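Local coordinates for glycerol kinase, putative (Plasmodium falciparum, PDB 2W40), which probably catalyses the ATP-dependent phosphorylation of glycerol to sn-glycerol 3-phosphate, as a member of the FGGY kinase family, at residues T182-T190 / G244-A252; R359-Y369 / N493-Q502. All blocks are in the same frame, centred on the assembly; numbering follows the deposited sequence.

Contact 1: T182-T190 / G244-A252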
ATOM      1  N   THR C 182     -22.817   0.780 -34.997  1.00  7.50           N
ATOM      2  CA  THR C 182     -21.731   1.425 -34.289  1.00  7.43           C
ATOM      3  C   THR C 182     -21.306   2.653 -35.100  1.00  7.89           C
ATOM      4  O   THR C 182     -21.910   2.992 -36.100  1.00  9.87           O
ATOM      5  CB  THR C 182     -20.492   0.484 -34.017  1.00  7.27           C
ATOM      6  OG1 THR C 182     -19.642   1.085 -33.016  1.00  8.03           O
ATOM      7  CG2 THR C 182     -19.751   0.088 -35.302  1.00  8.66           C
ATOM      8  N   ASP C 183     -20.333   3.326 -34.557  1.00  8.77           N
ATOM      9  CA  ASP C 183     -19.725   4.492 -35.225  1.00  7.49           C
ATOM     10  C   ASP C 183     -18.248   4.274 -35.413  1.00  7.46           C
ATOM     11  O   ASP C 183     -17.620   3.395 -34.782  1.00  8.33           O
ATOM     12  CB  ASP C 183     -19.997   5.767 -34.470  1.00  8.22           C
ATOM     13  CG  ASP C 183     -19.164   5.855 -33.236  1.00  7.60           C
ATOM     14  OD1 ASP C 183     -19.610   5.352 -32.179  1.00 11.92           O
ATOM     15  OD2 ASP C 183     -18.012   6.336 -33.315  1.00 10.89           O
ATOM     16  N   VAL C 184     -17.673   4.998 -36.367  1.00  7.14           N
ATOM     17  CA  VAL C 184     -16.265   4.792 -36.715  1.00  8.83           C
ATOM     18  C   VAL C 184     -15.264   4.930 -35.547  1.00  7.88           C
ATOM     19  O   VAL C 184     -14.228   4.247 -35.506  1.00  9.94           O
ATOM     20  CB  VAL C 184     -15.816   5.801 -37.801  1.00 11.87           C
ATOM     21  CG1 VAL C 184     -16.419   5.563 -39.181  1.00 14.67           C
ATOM     22  CG2 VAL C 184     -16.067   7.225 -37.361  1.00 10.85           C
ATOM     23  N   THR C 185     -15.537   5.767 -34.569  1.00  9.05           N
ATOM     24  CA  THR C 185     -14.662   5.895 -33.394  1.00  8.52           C
ATOM     25  C   THR C 185     -14.675   4.649 -32.481  1.00  7.37           C
ATOM     26  O   THR C 185     -13.598   4.107 -32.175  1.00 10.30           O
ATOM     27  CB  THR C 185     -14.864   7.183 -32.588  1.00  6.66           C
ATOM     28  OG1 THR C 185     -16.135   7.164 -31.890  1.00  9.38           O
ATOM     29  CG2 THR C 185     -14.738   8.401 -33.532  1.00  8.37           C
ATOM     30  N   ASN C 186     -15.881   4.137 -32.172  1.00  7.47           N
ATOM     31  CA  ASN C 186     -15.988   2.925 -31.406  1.00  8.53           C
ATOM     32  C   ASN C 186     -15.469   1.703 -32.165  1.00  8.52           C
ATOM     33  O   ASN C 186     -14.781   0.868 -31.564  1.00  7.62           O
ATOM     34  CB  ASN C 186     -17.429   2.704 -30.959  1.00  7.54           C
ATOM     35  CG  ASN C 186     -17.749   3.464 -29.636  1.00  7.33           C
ATOM     36  OD1 ASN C 186     -17.201   3.129 -28.580  1.00  8.62           O
ATOM     37  ND2 ASN C 186     -18.648   4.410 -29.696  1.00  8.74           N
ATOM     38  N   ALA C 187     -15.752   1.640 -33.464  1.00  8.65           N
ATOM     39  CA  ALA C 187     -15.259   0.514 -34.274  1.00  7.33           C
ATOM     40  C   ALA C 187     -13.727   0.471 -34.256  1.00  7.00           C
ATOM     41  O   ALA C 187     -13.125  -0.621 -34.350  1.00  8.57           O
ATOM     42  CB  ALA C 187     -15.785   0.509 -35.704  1.00  6.08           C
ATOM     43  N   SER C 188     -13.071   1.628 -34.163  1.00  6.77           N
ATOM     44  CA  SER C 188     -11.600   1.717 -34.206  1.00  7.78           C
ATOM     45  C   SER C 188     -10.915   1.177 -32.902  1.00  8.39           C
ATOM     46  O   SER C 188      -9.693   1.058 -32.852  1.00  8.87           O
ATOM     47  CB  SER C 188     -11.182   3.151 -34.480  1.00  8.91           C
ATOM     48  OG  SER C 188     -11.206   3.945 -33.309  1.00  7.14           O
ATOM     49  N   ARG C 189     -11.792   0.868 -31.891  1.00  6.37           N
ATOM     50  CA  ARG C 189     -11.362   0.456 -30.571  1.00  6.13           C
ATOM     51  C   ARG C 189     -11.477  -1.058 -30.358  1.00  7.73           C
ATOM     52  O   ARG C 189     -11.357  -1.595 -29.250  1.00  7.83           O
ATOM     53  CB  ARG C 189     -12.128   1.177 -29.501  1.00  7.23           C
ATOM     54  CG  ARG C 189     -12.149   2.667 -29.704  1.00  8.07           C
ATOM     55  CD  ARG C 189     -10.785   3.298 -29.851  1.00  8.38           C
ATOM     56  NE  ARG C 189      -9.996   3.207 -28.606  1.00  8.66           N
ATOM     57  CZ  ARG C 189      -8.957   3.954 -28.260  1.00 10.18           C
ATOM     58  NH1 ARG C 189      -8.413   4.839 -29.108  1.00 10.89           N
ATOM     59  NH2 ARG C 189      -8.433   3.841 -27.050  1.00 11.24           N
ATOM     60  N   THR C 190     -11.790  -1.723 -31.449  1.00  8.27           N
ATOM     61  CA  THR C 190     -12.138  -3.166 -31.373  1.00  9.20           C
ATOM     62  C   THR C 190     -10.973  -4.130 -31.748  1.00  9.48           C
ATOM     63  O   THR C 190     -11.038  -5.342 -31.353  1.00  8.90           O
ATOM     64  CB  THR C 190     -13.343  -3.470 -32.336  1.00  8.11           C
ATOM     65  OG1 THR C 190     -12.922  -3.260 -33.684  1.00  7.41           O
ATOM     66  CG2 THR C 190     -14.670  -2.765 -31.968  1.00  9.93           C
ATOM     67  N   GLY C 244     -26.611  11.183 -32.921  1.00  8.99           N
ATOM     68  CA  GLY C 244     -25.187  11.235 -32.805  1.00  7.99           C
ATOM     69  C   GLY C 244     -24.668  10.151 -31.921  1.00  7.22           C
ATOM     70  O   GLY C 244     -25.313   9.762 -30.989  1.00  7.88           O
ATOM     71  N   CYS C 245     -23.498   9.625 -32.268  1.00  7.21           N
ATOM     72  CA  CYS C 245     -22.845   8.578 -31.525  1.00  7.44           C
ATOM     73  C   CYS C 245     -21.384   8.598 -31.702  1.00  8.08           C
ATOM     74  O   CYS C 245     -20.905   8.675 -32.817  1.00  7.79           O
ATOM     75  CB  CYS C 245     -23.355   7.276 -32.047  1.00 10.03           C
ATOM     76  SG  CYS C 245     -22.853   5.763 -31.093  1.00 11.19           S
ATOM     77  N   ILE C 246     -20.655   8.539 -30.607  1.00  8.43           N
ATOM     78  CA  ILE C 246     -19.179   8.675 -30.617  1.00  6.78           C
ATOM     79  C   ILE C 246     -18.616   8.063 -29.315  1.00  7.42           C
ATOM     80  O   ILE C 246     -19.285   8.148 -28.273  1.00  7.80           O
ATOM     81  CB  ILE C 246     -18.776  10.176 -30.801  1.00  6.60           C
ATOM     82  CG1 ILE C 246     -17.306  10.323 -31.020  1.00  7.86           C
ATOM     83  CG2 ILE C 246     -19.322  11.003 -29.579  1.00  7.20           C
ATOM     84  CD1 ILE C 246     -16.868  11.659 -31.712  1.00  7.88           C
ATOM     85  N   GLY C 247     -17.405   7.496 -29.379  1.00  7.38           N
ATOM     86  CA  GLY C 247     -16.670   7.064 -28.221  1.00  7.09           C
ATOM     87  C   GLY C 247     -16.360   8.263 -27.273  1.00  6.34           C
ATOM     88  O   GLY C 247     -16.208   9.396 -27.712  1.00  7.91           O
ATOM     89  N   ASP C 248     -16.391   8.007 -25.956  1.00  4.72           N
ATOM     90  CA  ASP C 248     -16.291   9.058 -24.968  1.00  5.10           C
ATOM     91  C   ASP C 248     -15.113   9.966 -25.124  1.00  7.03           C
ATOM     92  O   ASP C 248     -15.304  11.235 -25.091  1.00  8.33           O
ATOM     93  CB  ASP C 248     -16.565   8.613 -23.527  1.00  6.83           C
ATOM     94  CG  ASP C 248     -15.565   7.560 -22.959  1.00  7.30           C
ATOM     95  OD1 ASP C 248     -14.596   7.205 -23.636  1.00  8.14           O
ATOM     96  OD2 ASP C 248     -15.809   7.089 -21.807  1.00  9.34           O
ATOM     97  N   GLN C 249     -13.929   9.396 -25.341  1.00  5.76           N
ATOM     98  CA  GLN C 249     -12.711  10.274 -25.330  1.00  7.58           C
ATOM     99  C   GLN C 249     -12.705  11.148 -26.632  1.00  7.91           C
ATOM    100  O   GLN C 249     -12.217  12.292 -26.634  1.00 10.40           O
ATOM    101  CB  GLN C 249     -11.474   9.484 -25.141  1.00 10.65           C
ATOM    102  CG  GLN C 249     -11.415   8.760 -23.780  1.00  8.48           C
ATOM    103  CD  GLN C 249     -11.825   9.671 -22.609  1.00 10.16           C
ATOM    104  OE1 GLN C 249     -11.292  10.820 -22.559  1.00 12.04           O
ATOM    105  NE2 GLN C 249     -12.808   9.269 -21.770  1.00 14.98           N
ATOM    106  N   GLN C 250     -13.144  10.581 -27.772  1.00  8.07           N
ATOM    107  CA  GLN C 250     -13.355  11.353 -28.996  1.00  8.42           C
ATOM    108  C   GLN C 250     -14.467  12.387 -28.813  1.00  7.01           C
ATOM    109  O   GLN C 250     -14.357  13.551 -29.291  1.00  8.59           O
ATOM    110  CB  GLN C 250     -13.644  10.375 -30.154  1.00  7.83           C
ATOM    111  CG  GLN C 250     -12.423   9.673 -30.645  1.00 10.79           C
ATOM    112  CD  GLN C 250     -12.206   8.278 -30.105  1.00  8.69           C
ATOM    113  OE1 GLN C 250     -12.672   7.978 -28.986  1.00  8.91           O
ATOM    114  NE2 GLN C 250     -11.374   7.425 -30.849  1.00  8.65           N
ATOM    115  N   SER C 251     -15.490  12.043 -28.058  1.00  8.54           N
ATOM    116  CA  SER C 251     -16.580  13.014 -27.706  1.00  8.93           C
ATOM    117  C   SER C 251     -15.981  14.248 -27.037  1.00  8.57           C
ATOM    118  O   SER C 251     -16.341  15.382 -27.356  1.00  8.64           O
ATOM    119  CB  SER C 251     -17.703  12.390 -26.894  1.00  9.39           C
ATOM    120  OG  SER C 251     -18.869  13.151 -26.964  1.00 10.36           O
ATOM    121  N   ALA C 252     -15.056  14.044 -26.121  1.00 10.22           N
ATOM    122  CA  ALA C 252     -14.400  15.112 -25.421  1.00 11.27           C
ATOM    123  C   ALA C 252     -13.556  16.000 -26.347  1.00 11.09           C
ATOM    124  O   ALA C 252     -13.399  17.241 -26.102  1.00 12.16           O
ATOM    125  CB  ALA C 252     -13.524  14.495 -24.317  1.00 11.27           C
TER
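The N-cap of helix 248-255, at the end of a strand in the central sheet of the FGGY N-terminal domain, is where G247 meets T185. The backbone N of G247 donates to T185 OG1 over 2.8 Å, almost perfectly straight at 177°. The hydroxyl can meet it because OG1 sits between the backbone N and the carbonyl carbon of T185 (chi1 70°). T185 OG1 in turn donates to D183 OD2; the modelled 2.5 Å between them is very short, so its exact length is doubtful. D183 is itself the N-cap of helix 184-187, and an aspartate suits the place because its two oxygens divide the work: OD2 receives the backbone N of N186 from above the carboxylate plane, while OD1 uses its syn lone pair for N186 ND2, 2.8 Å away and in the plane of that amide. This holds the amide beside G247, ND2 lying 3.6 Å from G247 CA. Glycine suits this place because a CB would crowd T185 OG1 and Q250 OE1. Q250 and T185 approach from opposite directions, the bent Q250 chain bringing CD to 3.8 Å from T185 CB; the Q250 amide ends are occupied by I293 O and R85. I246 CG1 also touches T185 OG1, at 3.5 Å. The carbonyl of C245, close against D183 CG at 3.3 Å, has the amide of N222 as its hydrogen-bond donor. Wholly buried, the junction packs against strand 290-295, whose I293 touches T185, and against helix 167-176, whose N168 touches D183, N186 and C245, while helix 443-455 packs against I246 and S251.

Contact 2: R359-Y369 / N493-Q502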
ATOM      1  N   ARG C 359       4.264   2.261 -22.280  1.00 10.89           N
ATOM      2  CA  ARG C 359       5.078   1.026 -22.042  1.00 10.66           C
ATOM      3  C   ARG C 359       4.376  -0.287 -22.373  1.00  9.85           C
ATOM      4  O   ARG C 359       5.035  -1.284 -22.688  1.00 11.83           O
ATOM      5  CB  ARG C 359       5.612   1.000 -20.613  1.00 10.71           C
ATOM      6  CG  ARG C 359       6.384   2.279 -20.207  1.00 12.30           C
ATOM      7  CD  ARG C 359       7.059   2.073 -18.886  1.00 13.90           C
ATOM      8  NE  ARG C 359       7.727   3.280 -18.354  1.00 13.80           N
ATOM      9  CZ  ARG C 359       8.895   3.334 -17.772  1.00 11.62           C
ATOM     10  NH1 ARG C 359       9.664   2.243 -17.743  1.00 17.71           N
ATOM     11  NH2 ARG C 359       9.306   4.458 -17.229  1.00 13.89           N
ATOM     12  N   TRP C 360       3.056  -0.292 -22.204  1.00 10.32           N
ATOM     13  CA  TRP C 360       2.241  -1.453 -22.572  1.00  8.36           C
ATOM     14  C   TRP C 360       2.814  -2.741 -21.902  1.00  9.46           C
ATOM     15  O   TRP C 360       3.236  -3.697 -22.566  1.00 11.82           O
ATOM     16  CB  TRP C 360       2.130  -1.612 -24.079  1.00  8.91           C
ATOM     17  CG  TRP C 360       1.307  -0.456 -24.631  1.00  8.41           C
ATOM     18  CD1 TRP C 360       1.800   0.674 -25.334  1.00  9.38           C
ATOM     19  CD2 TRP C 360      -0.116  -0.231 -24.495  1.00  8.65           C
ATOM     20  NE1 TRP C 360       0.774   1.511 -25.637  1.00 10.07           N
ATOM     21  CE2 TRP C 360      -0.390   1.046 -25.066  1.00  9.04           C
ATOM     22  CE3 TRP C 360      -1.168  -0.929 -23.886  1.00 10.50           C
ATOM     23  CZ2 TRP C 360      -1.663   1.563 -25.115  1.00 10.99           C
ATOM     24  CZ3 TRP C 360      -2.420  -0.404 -23.921  1.00 10.18           C
ATOM     25  CH2 TRP C 360      -2.663   0.833 -24.531  1.00 10.86           C
ATOM     26  N   ARG C 361       2.739  -2.759 -20.575  1.00  9.75           N
ATOM     27  CA  ARG C 361       3.209  -3.900 -19.795  1.00  9.91           C
ATOM     28  C   ARG C 361       2.038  -4.446 -19.006  1.00  9.87           C
ATOM     29  O   ARG C 361       1.727  -3.988 -17.923  1.00 11.42           O
ATOM     30  CB  ARG C 361       4.349  -3.398 -18.909  1.00  9.52           C
ATOM     31  CG  ARG C 361       5.581  -3.147 -19.668  1.00  8.95           C
ATOM     32  CD  ARG C 361       6.272  -4.442 -20.223  1.00 12.32           C
ATOM     33  NE  ARG C 361       6.702  -5.330 -19.128  1.00 15.13           N
ATOM     34  CZ  ARG C 361       7.932  -5.330 -18.583  1.00 13.91           C
ATOM     35  NH1 ARG C 361       8.895  -4.508 -18.983  1.00 15.80           N
ATOM     36  NH2 ARG C 361       8.163  -6.141 -17.568  1.00 16.56           N
ATOM     37  N   SER C 362       1.421  -5.488 -19.530  1.00 11.64           N
ATOM     38  CA  SER C 362       0.246  -6.071 -18.882  1.00 13.32           C
ATOM     39  C   SER C 362       0.661  -6.905 -17.635  1.00 13.18           C
ATOM     40  O   SER C 362      -0.202  -7.300 -16.900  1.00 16.25           O
ATOM     41  CB  SER C 362      -0.450  -7.112 -19.868  1.00 13.50           C
ATOM     42  OG  SER C 362       0.465  -8.109 -20.333  1.00 16.95           O
ATOM     43  N   ASP C 363       1.958  -7.235 -17.537  1.00 12.51           N
ATOM     44  CA  ASP C 363       2.559  -7.924 -16.357  1.00 12.99           C
ATOM     45  C   ASP C 363       2.798  -7.010 -15.148  1.00 13.32           C
ATOM     46  O   ASP C 363       3.005  -7.480 -14.039  1.00 14.89           O
ATOM     47  CB  ASP C 363       3.852  -8.631 -16.745  1.00 13.98           C
ATOM     48  CG  ASP C 363       4.885  -7.732 -17.340  1.00 16.80           C
ATOM     49  OD1 ASP C 363       4.608  -6.732 -18.048  1.00 16.55           O
ATOM     50  OD2 ASP C 363       6.071  -8.146 -17.198  1.00 20.47           O
ATOM     51  N   ALA C 364       2.719  -5.696 -15.338  1.00 11.90           N
ATOM     52  CA  ALA C 364       2.803  -4.743 -14.221  1.00 11.02           C
ATOM     53  C   ALA C 364       1.613  -4.934 -13.291  1.00 10.70           C
ATOM     54  O   ALA C 364       0.496  -5.097 -13.734  1.00 11.67           O
ATOM     55  CB  ALA C 364       2.870  -3.313 -14.743  1.00 12.03           C
ATOM     56  N   ARG C 365       1.875  -4.725 -11.999  1.00  9.43           N
ATOM     57  CA  ARG C 365       0.806  -4.669 -10.995  1.00  9.44           C
ATOM     58  C   ARG C 365       1.024  -3.432 -10.155  1.00  8.25           C
ATOM     59  O   ARG C 365       2.143  -2.850 -10.133  1.00  9.98           O
ATOM     60  CB  ARG C 365       0.873  -5.931 -10.146  1.00 10.78           C
ATOM     61  CG  ARG C 365       0.691  -7.241 -10.895  1.00 12.31           C
ATOM     62  CD  ARG C 365      -0.650  -7.359 -11.418  1.00 14.71           C
ATOM     63  NE  ARG C 365      -0.804  -8.681 -12.034  1.00 19.13           N
ATOM     64  CZ  ARG C 365      -0.673  -8.945 -13.326  1.00 19.93           C
ATOM     65  NH1 ARG C 365      -0.499  -7.978 -14.167  1.00 19.88           N
ATOM     66  NH2 ARG C 365      -0.827 -10.189 -13.784  1.00 18.51           N
ATOM     67  N   ALA C 366       0.012  -2.997  -9.427  1.00  7.96           N
ATOM     68  CA  ALA C 366       0.119  -1.771  -8.638  1.00  6.86           C
ATOM     69  C   ALA C 366       1.046  -2.044  -7.471  1.00  7.79           C
ATOM     70  O   ALA C 366       0.995  -3.093  -6.815  1.00  9.13           O
ATOM     71  CB  ALA C 366      -1.263  -1.283  -8.163  1.00  8.89           C
ATOM     72  N   SER C 367       1.992  -1.107  -7.262  1.00  9.37           N
ATOM     73  CA  SER C 367       3.111  -1.260  -6.323  1.00  8.07           C
ATOM     74  C   SER C 367       3.294   0.049  -5.558  1.00  8.16           C
ATOM     75  O   SER C 367       3.157   1.117  -6.106  1.00 10.37           O
ATOM     76  CB  SER C 367       4.377  -1.509  -7.112  1.00 10.67           C
ATOM     77  OG  SER C 367       4.123  -2.631  -7.969  1.00 13.92           O
ATOM     78  N   ILE C 368       3.576  -0.041  -4.259  1.00  9.56           N
ATOM     79  CA  ILE C 368       3.868   1.123  -3.384  1.00  9.61           C
ATOM     80  C   ILE C 368       5.241   0.968  -2.792  1.00  9.80           C
ATOM     81  O   ILE C 368       5.575  -0.128  -2.298  1.00  9.51           O
ATOM     82  CB  ILE C 368       2.823   1.294  -2.234  1.00 10.38           C
ATOM     83  CG1 ILE C 368       1.413   1.343  -2.760  1.00 11.57           C
ATOM     84  CG2 ILE C 368       3.069   2.619  -1.461  1.00 13.00           C
ATOM     85  CD1 ILE C 368       0.283   1.392  -1.766  1.00 10.33           C
ATOM     86  N   TYR C 369       6.066   2.017  -2.909  1.00  9.33           N
ATOM     87  CA  TYR C 369       7.420   2.010  -2.415  1.00 10.18           C
ATOM     88  C   TYR C 369       7.677   3.148  -1.455  1.00  9.99           C
ATOM     89  O   TYR C 369       7.026   4.184  -1.512  1.00 11.05           O
ATOM     90  CB  TYR C 369       8.401   2.208  -3.583  1.00 12.14           C
ATOM     91  CG  TYR C 369       8.258   1.194  -4.650  1.00 12.11           C
ATOM     92  CD1 TYR C 369       8.931  -0.016  -4.540  1.00 14.45           C
ATOM     93  CD2 TYR C 369       7.446   1.392  -5.781  1.00 12.73           C
ATOM     94  CE1 TYR C 369       8.813  -1.015  -5.524  1.00 15.36           C
ATOM     95  CE2 TYR C 369       7.403   0.380  -6.805  1.00  8.99           C
ATOM     96  CZ  TYR C 369       8.013  -0.806  -6.609  1.00 12.33           C
ATOM     97  OH  TYR C 369       7.930  -1.775  -7.574  1.00 14.92           O
ATOM     98  N   ASN C 493      10.948   6.876 -12.251  1.00 11.17           N
ATOM     99  CA  ASN C 493      11.561   5.903 -13.214  1.00 12.34           C
ATOM    100  C   ASN C 493      12.178   4.706 -12.510  1.00 13.20           C
ATOM    101  O   ASN C 493      12.010   3.577 -12.933  1.00 14.56           O
ATOM    102  CB  ASN C 493      12.637   6.570 -14.048  1.00 13.32           C
ATOM    103  CG  ASN C 493      12.118   7.402 -15.168  1.00 14.47           C
ATOM    104  OD1 ASN C 493      10.957   7.259 -15.590  1.00 19.06           O
ATOM    105  ND2 ASN C 493      12.999   8.340 -15.672  1.00 20.49           N
ATOM    106  N   LYS C 494      12.797   4.925 -11.373  1.00 13.62           N
ATOM    107  CA  LYS C 494      13.415   3.816 -10.625  1.00 15.26           C
ATOM    108  C   LYS C 494      12.342   2.932 -10.013  1.00 13.62           C
ATOM    109  O   LYS C 494      12.455   1.719 -10.012  1.00 13.66           O
ATOM    110  CB  LYS C 494      14.327   4.360  -9.570  1.00 17.77           C
ATOM    111  CG  LYS C 494      15.534   4.994 -10.170  1.00 19.46           C
ATOM    112  CD  LYS C 494      16.618   5.251  -9.214  1.00 23.42           C
ATOM    113  CE  LYS C 494      16.213   5.252  -7.720  1.00 30.92           C
ATOM    114  NZ  LYS C 494      15.658   6.588  -7.198  1.00 35.95           N
ATOM    115  N   ALA C 495      11.247   3.520  -9.500  1.00 12.12           N
ATOM    116  CA  ALA C 495      10.088   2.749  -8.979  1.00 11.49           C
ATOM    117  C   ALA C 495       9.425   1.970 -10.101  1.00 10.04           C
ATOM    118  O   ALA C 495       9.164   0.796  -9.953  1.00 12.06           O
ATOM    119  CB  ALA C 495       9.092   3.741  -8.411  1.00 10.96           C
ATOM    120  N   VAL C 496       9.269   2.532 -11.290  1.00 11.22           N
ATOM    121  CA  VAL C 496       8.752   1.728 -12.472  1.00 11.26           C
ATOM    122  C   VAL C 496       9.703   0.576 -12.853  1.00 11.89           C
ATOM    123  O   VAL C 496       9.320  -0.625 -13.027  1.00 12.09           O
ATOM    124  CB  VAL C 496       8.422   2.613 -13.657  1.00 13.12           C
ATOM    125  CG1 VAL C 496       7.927   1.766 -14.820  1.00 11.45           C
ATOM    126  CG2 VAL C 496       7.349   3.627 -13.253  1.00 11.51           C
ATOM    127  N   GLU C 497      10.975   0.860 -12.797  1.00 11.44           N
ATOM    128  CA  GLU C 497      11.980  -0.221 -13.091  1.00 13.55           C
ATOM    129  C   GLU C 497      11.835  -1.332 -12.082  1.00 10.77           C
ATOM    130  O   GLU C 497      11.929  -2.538 -12.443  1.00 13.65           O
ATOM    131  CB  GLU C 497      13.392   0.371 -13.105  1.00 14.15           C
ATOM    132  CG  GLU C 497      14.408  -0.569 -13.593  1.00 17.76           C
ATOM    133  CD  GLU C 497      15.775   0.107 -13.799  1.00 22.69           C
ATOM    134  OE1 GLU C 497      15.886   1.356 -13.528  1.00 31.16           O
ATOM    135  OE2 GLU C 497      16.707  -0.658 -14.207  1.00 33.73           O
ATOM    136  N   ARG C 498      11.749  -1.003 -10.781  1.00 12.32           N
ATOM    137  CA  ARG C 498      11.566  -2.002  -9.687  1.00 12.80           C
ATOM    138  C   ARG C 498      10.322  -2.826  -9.990  1.00 11.77           C
ATOM    139  O   ARG C 498      10.293  -4.055  -9.758  1.00 13.34           O
ATOM    140  CB  ARG C 498      11.406  -1.410  -8.266  1.00 13.37           C
ATOM    141  CG  ARG C 498      12.568  -0.771  -7.714  1.00 14.69           C
ATOM    142  CD  ARG C 498      12.294  -0.322  -6.321  1.00 12.93           C
ATOM    143  NE  ARG C 498      13.302   0.678  -6.042  1.00 17.87           N
ATOM    144  CZ  ARG C 498      14.604   0.372  -5.889  1.00 18.09           C
ATOM    145  NH1 ARG C 498      15.011  -0.878  -5.686  1.00 18.64           N
ATOM    146  NH2 ARG C 498      15.492   1.353  -5.738  1.00 22.24           N
ATOM    147  N   THR C 499       9.277  -2.178 -10.448  1.00 12.47           N
ATOM    148  CA  THR C 499       7.985  -2.837 -10.688  1.00 11.87           C
ATOM    149  C   THR C 499       8.030  -3.828 -11.909  1.00 12.81           C
ATOM    150  O   THR C 499       7.300  -4.809 -11.996  1.00 12.71           O
ATOM    151  CB  THR C 499       6.928  -1.743 -10.945  1.00 10.71           C
ATOM    152  OG1 THR C 499       6.919  -0.878  -9.806  1.00 12.49           O
ATOM    153  CG2 THR C 499       5.505  -2.367 -11.222  1.00 12.51           C
ATOM    154  N   LEU C 500       8.874  -3.514 -12.869  1.00 11.58           N
ATOM    155  CA  LEU C 500       8.930  -4.201 -14.204  1.00 12.57           C
ATOM    156  C   LEU C 500      10.085  -5.194 -14.323  1.00 12.37           C
ATOM    157  O   LEU C 500      10.066  -6.022 -15.243  1.00 13.27           O
ATOM    158  CB  LEU C 500       9.011  -3.146 -15.315  1.00 13.16           C
ATOM    159  CG  LEU C 500       7.798  -2.215 -15.534  1.00 13.40           C
ATOM    160  CD1 LEU C 500       8.059  -1.305 -16.714  1.00 13.93           C
ATOM    161  CD2 LEU C 500       6.504  -2.985 -15.763  1.00 11.25           C
ATOM    162  N   ILE C 501      11.126  -5.057 -13.525  1.00 12.09           N
ATOM    163  CA  ILE C 501      12.325  -5.895 -13.689  1.00 16.12           C
ATOM    164  C   ILE C 501      11.958  -7.390 -13.610  1.00 17.20           C
ATOM    165  O   ILE C 501      11.112  -7.831 -12.826  1.00 16.26           O
ATOM    166  CB  ILE C 501      13.501  -5.455 -12.727  1.00 17.21           C
ATOM    167  CG1 ILE C 501      14.830  -6.105 -13.128  1.00 18.90           C
ATOM    168  CG2 ILE C 501      13.118  -5.752 -11.350  1.00 14.70           C
ATOM    169  CD1 ILE C 501      16.022  -5.449 -12.508  1.00 20.23           C
ATOM    170  N   GLN C 502      12.547  -8.147 -14.525  1.00 20.54           N
ATOM    171  CA  GLN C 502      12.328  -9.574 -14.628  1.00 23.25           C
ATOM    172  C   GLN C 502      13.368 -10.286 -13.778  1.00 23.93           C
ATOM    173  O   GLN C 502      14.579 -10.062 -13.935  1.00 24.81           O
ATOM    174  CB  GLN C 502      12.401 -10.010 -16.120  1.00 24.51           C
ATOM    175  CG  GLN C 502      11.235  -9.553 -16.972  1.00 28.21           C
ATOM    176  CD  GLN C 502       9.935  -9.887 -16.328  1.00 36.99           C
ATOM    177  OE1 GLN C 502       9.364  -9.072 -15.550  1.00 43.12           O
ATOM    178  NE2 GLN C 502       9.465 -11.116 -16.564  1.00 36.97           N
TER
HETATM  179  O   HOH W   1      11.681   3.375 -15.754  1.00 20.81           O
HETATM  180  O   HOH W   2      11.543  -4.669 -17.640  1.00 25.96           O
HETATM  181  O   HOH W   3       4.656  -5.519 -11.138  1.00 12.95           O
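Strand 366-369 and helix 493-500 run at 127° to each other with axes 9.4 Å apart at closest, the backbones approaching at Y369 with A495 and at A364 with L500. The Y369 ring lies against A495, CD2 to CB 3.9 Å, and beside the aliphatic part of R498, whose guanidinium goes on to I501 O of the second subunit; Y369 OH donates over 2.6 Å to T499 OG1, at the ring edge. T499 OG1 passes the relay on to A495 O. Threonine suits this place by offering two branches: chi1 of -57° puts OG1 beside the backbone N, toward Y369, and CG2 anti to that N, toward S367, 3.5 Å from its OG. R361 folds at chi2 and chi3 to grip D363 side-on, NE to OD1 and NH2 to OD2, a salt-bridged pair of bonds that fixes the rotation of the guanidinium. R361 NH2 also reaches L500 O at 3.0 Å, in the carbonyl plane and on a lone pair, though bent to 142°; arginine suits the position by reaching carboxylate and carbonyl together. L500 CD2 lies over one face of the R361 guanidinium, 3.9 Å from CZ, and reaches A364 CB too. R359 is extended, with V496 CG1 over its guanidinium centre, 3.4 Å from NH1, and its charge paired with E394. Water links R359 to N493 O. At the helix end L500 O, met by R361 NH2 and a water, and T499 O, met by a water held on R365 N, thus find donors beyond the helix, which probably eases the partial negative charge there.

In the fold
The two contacts follow one another along the chain, contact 1 closing before contact 2 opens, with centres about 31 Å apart and nearest atoms about 7 Å apart without touching. Contact 1 lies deep, about 9 Å from the centre of the chain, and borders the glycerol: D248 and Q249, on the helix that G247 caps, hydrogen-bond to it, and the side chain of R189 comes within about 4 Å. Contact 2, about 23 Å from that centre, instead faces the second subunit, where A366 and I368 extend the sheet as an antiparallel ladder and the two Y369 rings meet. Neither includes the ADP-binding residues T270, G315, S334 and G416.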